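Local atomic coordinates of DUF952 domain-containing protein (Caulobacter vibrioides, PDB entry 2O0Q), a protein that is of unknown function but belongs to the DUF952 family, which is placed in the ADP-ribosyl clan. Residues Ala42-Leu56 and Leu99-Leu113. Sequence-based numbering, arbitrary orientation.
Sequences AQETAAKWFRGQANL and LDLDADGVPQLGDHL
A42 sets its methyl between two leucines of 99-113, with L109 CD1 3.6 Å from A42 CB and both methyls of L113 a little farther off. One turn on, A46 CB faces P107 CB and L109 CG, while A47 packs through CB and CA against V106 CG1, the valine branch anti to the backbone N (chi1 178°); the other branch, CG2, lies toward R51 CD. F50 leaves the helix and opens a type II turn to Q53; its CB rests on P107 CG. R51 folds back, its chain bent at chi3 (-62°), and NH1 gives A47 O an in-plane bond of 3.0 Å. G52, at positive phi, donates from N to G105 O at 2.7 Å, nearly straight at 174° but tilted from the carbonyl plane. In the facing loop D102 OD2 accepts V106 N from above the carboxylate plane, tying the type I turn that presents G105 O. L101 CD1 comes within 3.3 Å of Q53 O. The same carbonyl accepts a hydrogen bond from a water that also donates to L99 O and accepts from L56 N. L56 then begins strand 56-62: its O receives L99 N at 2.9 Å, and its CD1 crosses to P107 CG at 3.6 Å. P107 is thus wedged among A46, F50 and L56, and I7 of strand 3-9 touches A46, F50 and L109 as well. Apolar packing therefore joins helix 39-49 to the C-terminal segment against strand 3-9, while backbone bonds at G52 and L56, with the bridging water, hold 50-56 by its main chain, a polar grip that depends little on side chains.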
loop_
_atom_site.group_PDB
_atom_site.type_symbol
_atom_site.label_atom_id
_atom_site.label_comp_id
_atom_site.label_asym_id
_atom_site.label_seq_id
_atom_site.Cartn_x
_atom_site.Cartn_y
_atom_site.Cartn_z
ATOM N N ALA A 42 2.157 -8.134 2.937
ATOM C CA ALA A 42 1.110 -7.164 3.265
ATOM C C ALA A 42 0.516 -7.230 4.668
ATOM O O ALA A 42 0.376 -6.202 5.331
ATOM C CB ALA A 42 -0.013 -7.254 2.238
ATOM N N GLN A 43 0.141 -8.422 5.124
ATOM C CA GLN A 43 -0.446 -8.535 6.451
ATOM C C GLN A 43 0.524 -8.085 7.545
ATOM O O GLN A 43 0.123 -7.423 8.501
ATOM C CB GLN A 43 -0.906 -9.969 6.712
ATOM C CG GLN A 43 -1.671 -10.145 8.018
ATOM C CD GLN A 43 -2.925 -9.290 8.093
ATOM O OE1 GLN A 43 -3.011 -8.357 8.901
ATOM N NE2 GLN A 43 -3.901 -9.598 7.253
ATOM N N GLU A 44 1.801 -8.438 7.411
ATOM C CA GLU A 44 2.784 -8.044 8.416
ATOM C C GLU A 44 2.935 -6.525 8.411
ATOM O O GLU A 44 3.076 -5.902 9.467
ATOM C CB GLU A 44 4.148 -8.704 8.159
ATOM C CG GLU A 44 5.097 -8.581 9.364
ATOM C CD GLU A 44 6.414 -9.325 9.191
ATOM O OE1 GLU A 44 6.391 -10.515 8.816
ATOM O OE2 GLU A 44 7.479 -8.722 9.446
ATOM N N THR A 45 2.901 -5.929 7.222
ATOM C CA THR A 45 3.012 -4.475 7.109
ATOM C C THR A 45 1.830 -3.826 7.831
ATOM O O THR A 45 1.989 -2.834 8.549
ATOM C CB THR A 45 3.009 -4.034 5.625
ATOM O OG1 THR A 45 4.188 -4.531 4.982
ATOM C CG2 THR A 45 2.982 -2.507 5.504
ATOM N N ALA A 46 0.645 -4.396 7.643
ATOM C CA ALA A 46 -0.555 -3.866 8.281
ATOM C C ALA A 46 -0.430 -3.952 9.800
ATOM O O ALA A 46 -0.720 -2.997 10.518
ATOM C CB ALA A 46 -1.797 -4.641 7.797
ATOM N N ALA A 47 0.022 -5.101 10.287
ATOM C CA ALA A 47 0.172 -5.321 11.719
ATOM C C ALA A 47 1.247 -4.433 12.327
ATOM O O ALA A 47 1.151 -4.021 13.476
ATOM C CB ALA A 47 0.514 -6.779 11.981
ATOM N N LYS A 48 2.273 -4.140 11.547
ATOM C CA LYS A 48 3.375 -3.336 12.044
ATOM C C LYS A 48 3.117 -1.832 12.168
ATOM O O LYS A 48 3.417 -1.240 13.209
ATOM C CB LYS A 48 4.604 -3.583 11.165
ATOM C CG LYS A 48 5.898 -3.021 11.716
ATOM C CD LYS A 48 7.056 -3.359 10.793
ATOM C CE LYS A 48 8.373 -2.858 11.347
ATOM N NZ LYS A 48 9.475 -3.008 10.344
ATOM N N TRP A 49 2.542 -1.215 11.136
ATOM C CA TRP A 49 2.336 0.234 11.165
ATOM C C TRP A 49 0.920 0.799 11.199
ATOM O O TRP A 49 0.754 2.014 11.346
ATOM C CB TRP A 49 3.045 0.884 9.973
ATOM C CG TRP A 49 4.334 0.250 9.593
ATOM C CD1 TRP A 49 4.508 -0.816 8.761
ATOM C CD2 TRP A 49 5.639 0.639 10.026
ATOM N NE1 TRP A 49 5.843 -1.116 8.646
ATOM C CE2 TRP A 49 6.561 -0.238 9.414
ATOM C CE3 TRP A 49 6.122 1.643 10.875
ATOM C CZ2 TRP A 49 7.940 -0.141 9.621
ATOM C CZ3 TRP A 49 7.496 1.739 11.083
ATOM C CH2 TRP A 49 8.387 0.849 10.457
ATOM N N PHE A 50 -0.098 -0.043 11.076
ATOM C CA PHE A 50 -1.460 0.480 11.043
ATOM C C PHE A 50 -2.418 0.030 12.135
ATOM O O PHE A 50 -3.633 0.167 11.988
ATOM C CB PHE A 50 -2.067 0.185 9.671
ATOM C CG PHE A 50 -1.366 0.891 8.545
ATOM C CD1 PHE A 50 -1.640 2.229 8.264
ATOM C CD2 PHE A 50 -0.415 0.226 7.778
ATOM C CE1 PHE A 50 -0.971 2.897 7.233
ATOM C CE2 PHE A 50 0.263 0.879 6.742
ATOM C CZ PHE A 50 -0.016 2.218 6.469
ATOM N N ARG A 51 -1.877 -0.486 13.235
ATOM C CA ARG A 51 -2.711 -0.945 14.337
ATOM C C ARG A 51 -3.591 0.147 14.928
ATOM O O ARG A 51 -3.126 1.258 15.189
ATOM C CB ARG A 51 -1.847 -1.528 15.461
ATOM C CG ARG A 51 -1.017 -2.714 15.054
ATOM C CD ARG A 51 -0.669 -3.585 16.267
ATOM N NE ARG A 51 0.129 -2.893 17.279
ATOM C CZ ARG A 51 1.400 -2.528 17.131
ATOM N NH1 ARG A 51 2.048 -2.774 15.995
ATOM N NH2 ARG A 51 2.040 -1.944 18.138
ATOM N N GLY A 52 -4.865 -0.186 15.140
ATOM C CA GLY A 52 -5.805 0.746 15.742
ATOM C C GLY A 52 -6.397 1.817 14.851
ATOM O O GLY A 52 -7.290 2.554 15.272
ATOM N N GLN A 53 -5.918 1.905 13.616
ATOM C CA GLN A 53 -6.413 2.918 12.695
ATOM C C GLN A 53 -7.678 2.511 11.959
ATOM O O GLN A 53 -7.697 1.528 11.222
ATOM C CB GLN A 53 -5.324 3.282 11.684
ATOM C CG GLN A 53 -4.141 4.018 12.301
ATOM C CD GLN A 53 -3.129 4.454 11.269
ATOM O OE1 GLN A 53 -3.480 5.075 10.264
ATOM N NE2 GLN A 53 -1.861 4.139 11.511
ATOM N N ALA A 54 -8.741 3.284 12.158
ATOM C CA ALA A 54 -10.004 3.001 11.498
ATOM C C ALA A 54 -10.045 3.735 10.159
ATOM O O ALA A 54 -9.252 4.645 9.913
ATOM C CB ALA A 54 -11.167 3.450 12.380
ATOM N N ASN A 55 -10.962 3.316 9.294
ATOM C CA ASN A 55 -11.135 3.936 7.989
ATOM C C ASN A 55 -9.916 3.816 7.085
ATOM O O ASN A 55 -9.563 4.766 6.385
ATOM C CB ASN A 55 -11.500 5.415 8.152
ATOM C CG ASN A 55 -12.719 5.618 9.029
ATOM O OD1 ASN A 55 -13.783 5.049 8.775
ATOM N ND2 ASN A 55 -12.570 6.434 10.068
ATOM N N LEU A 56 -9.269 2.656 7.107
ATOM C CA LEU A 56 -8.110 2.429 6.256
ATOM C C LEU A 56 -8.585 1.860 4.929
ATOM O O LEU A 56 -9.622 1.202 4.857
ATOM C CB LEU A 56 -7.137 1.433 6.896
ATOM C CG LEU A 56 -6.329 1.890 8.113
ATOM C CD1 LEU A 56 -5.479 0.730 8.630
ATOM C CD2 LEU A 56 -5.447 3.070 7.726
ATOM N N LEU A 99 -10.831 -1.466 4.848
ATOM C CA LEU A 99 -10.407 -2.481 5.803
ATOM C C LEU A 99 -11.096 -2.424 7.158
ATOM O O LEU A 99 -11.531 -1.362 7.605
ATOM C CB LEU A 99 -8.896 -2.379 6.011
ATOM C CG LEU A 99 -8.016 -2.612 4.782
ATOM C CD1 LEU A 99 -6.571 -2.295 5.123
ATOM C CD2 LEU A 99 -8.159 -4.055 4.319
ATOM N N ASP A 100 -11.187 -3.590 7.795
ATOM C CA ASP A 100 -11.786 -3.738 9.116
ATOM C C ASP A 100 -10.668 -4.197 10.052
ATOM O O ASP A 100 -9.717 -4.840 9.616
ATOM C CB ASP A 100 -12.890 -4.805 9.115
ATOM C CG ASP A 100 -14.058 -4.450 8.209
ATOM O OD1 ASP A 100 -14.564 -3.314 8.309
ATOM O OD2 ASP A 100 -14.471 -5.315 7.407
ATOM N N LEU A 101 -10.791 -3.872 11.333
ATOM C CA LEU A 101 -9.788 -4.254 12.330
ATOM C C LEU A 101 -10.232 -5.494 13.098
ATOM O O LEU A 101 -11.432 -5.714 13.279
ATOM C CB LEU A 101 -9.587 -3.112 13.327
ATOM C CG LEU A 101 -8.544 -2.007 13.122
ATOM C CD1 LEU A 101 -8.314 -1.706 11.661
ATOM C CD2 LEU A 101 -9.008 -0.776 13.879
ATOM N N ASP A 102 -9.279 -6.314 13.536
ATOM C CA ASP A 102 -9.633 -7.487 14.330
ATOM C C ASP A 102 -9.589 -7.062 15.795
ATOM O O ASP A 102 -9.440 -5.869 16.088
ATOM C CB ASP A 102 -8.693 -8.673 14.049
ATOM C CG ASP A 102 -7.251 -8.413 14.452
ATOM O OD1 ASP A 102 -6.383 -9.196 14.003
ATOM O OD2 ASP A 102 -6.977 -7.458 15.215
ATOM N N ALA A 103 -9.723 -8.021 16.708
ATOM C CA ALA A 103 -9.736 -7.730 18.141
ATOM C C ALA A 103 -8.486 -7.022 18.657
ATOM O O ALA A 103 -8.554 -6.260 19.622
ATOM C CB ALA A 103 -9.962 -9.019 18.927
ATOM N N ASP A 104 -7.351 -7.274 18.014
ATOM C CA ASP A 104 -6.091 -6.660 18.422
ATOM C C ASP A 104 -5.879 -5.302 17.763
ATOM O O ASP A 104 -4.862 -4.646 17.993
ATOM C CB ASP A 104 -4.916 -7.569 18.064
ATOM C CG ASP A 104 -5.065 -8.958 18.637
ATOM O OD1 ASP A 104 -5.499 -9.070 19.804
ATOM O OD2 ASP A 104 -4.737 -9.933 17.925
ATOM N N GLY A 105 -6.840 -4.889 16.943
ATOM C CA GLY A 105 -6.727 -3.615 16.260
ATOM C C GLY A 105 -5.921 -3.728 14.979
ATOM O O GLY A 105 -5.570 -2.721 14.362
ATOM N N VAL A 106 -5.619 -4.959 14.579
ATOM C CA VAL A 106 -4.846 -5.202 13.362
ATOM C C VAL A 106 -5.771 -5.276 12.146
ATOM O O VAL A 106 -6.774 -5.995 12.158
ATOM C CB VAL A 106 -4.060 -6.533 13.445
ATOM C CG1 VAL A 106 -3.301 -6.782 12.137
ATOM C CG2 VAL A 106 -3.102 -6.497 14.623
ATOM N N PRO A 107 -5.452 -4.519 11.086
ATOM C CA PRO A 107 -6.269 -4.522 9.866
ATOM C C PRO A 107 -6.271 -5.923 9.240
ATOM O O PRO A 107 -5.218 -6.548 9.099
ATOM C CB PRO A 107 -5.563 -3.499 8.976
ATOM C CG PRO A 107 -4.926 -2.553 9.978
ATOM C CD PRO A 107 -4.370 -3.521 10.993
ATOM N N GLN A 108 -7.446 -6.418 8.864
ATOM C CA GLN A 108 -7.536 -7.749 8.263
ATOM C C GLN A 108 -7.374 -7.687 6.746
ATOM O O GLN A 108 -8.200 -7.093 6.057
ATOM C CB GLN A 108 -8.880 -8.402 8.602
ATOM C CG GLN A 108 -9.128 -8.622 10.085
ATOM C CD GLN A 108 -10.391 -9.428 10.347
ATOM O OE1 GLN A 108 -11.495 -9.009 9.995
ATOM N NE2 GLN A 108 -10.232 -10.594 10.966
ATOM N N LEU A 109 -6.318 -8.305 6.224
ATOM C CA LEU A 109 -6.083 -8.306 4.778
ATOM C C LEU A 109 -6.350 -9.668 4.148
ATOM O O LEU A 109 -6.455 -9.784 2.928
ATOM C CB LEU A 109 -4.639 -7.911 4.457
ATOM C CG LEU A 109 -4.086 -6.568 4.931
ATOM C CD1 LEU A 109 -2.898 -6.204 4.047
ATOM C CD2 LEU A 109 -5.137 -5.497 4.849
ATOM N N GLY A 110 -6.450 -10.689 4.993
ATOM C CA GLY A 110 -6.667 -12.050 4.537
ATOM C C GLY A 110 -7.560 -12.283 3.331
ATOM O O GLY A 110 -7.084 -12.700 2.272
ATOM N N ASP A 111 -8.855 -12.029 3.480
ATOM C CA ASP A 111 -9.787 -12.256 2.380
ATOM C C ASP A 111 -9.509 -11.418 1.137
ATOM O O ASP A 111 -9.784 -11.851 0.017
ATOM C CB ASP A 111 -11.226 -12.035 2.852
ATOM C CG ASP A 111 -11.645 -13.035 3.911
ATOM O OD1 ASP A 111 -11.094 -14.154 3.918
ATOM O OD2 ASP A 111 -12.533 -12.713 4.726
ATOM N N HIS A 112 -8.959 -10.224 1.321
ATOM C CA HIS A 112 -8.653 -9.381 0.179
ATOM C C HIS A 112 -7.443 -9.898 -0.582
ATOM O O HIS A 112 -7.410 -9.850 -1.809
ATOM C CB HIS A 112 -8.438 -7.937 0.630
ATOM C CG HIS A 112 -9.680 -7.299 1.166
ATOM N ND1 HIS A 112 -9.860 -7.028 2.505
ATOM C CD2 HIS A 112 -10.837 -6.955 0.552
ATOM C CE1 HIS A 112 -11.078 -6.549 2.694
ATOM N NE2 HIS A 112 -11.690 -6.496 1.525
ATOM N N LEU A 113 -6.448 -10.404 0.140
ATOM C CA LEU A 113 -5.257 -10.934 -0.506
ATOM C C LEU A 113 -5.583 -12.237 -1.227
ATOM O O LEU A 113 -4.982 -12.563 -2.251
ATOM C CB LEU A 113 -4.156 -11.182 0.530
ATOM C CG LEU A 113 -3.588 -9.929 1.199
ATOM C CD1 LEU A 113 -2.571 -10.321 2.269
ATOM C CD2 LEU A 113 -2.940 -9.033 0.137
HETATM O O HOH W 1 -9.271 0.457 9.084
#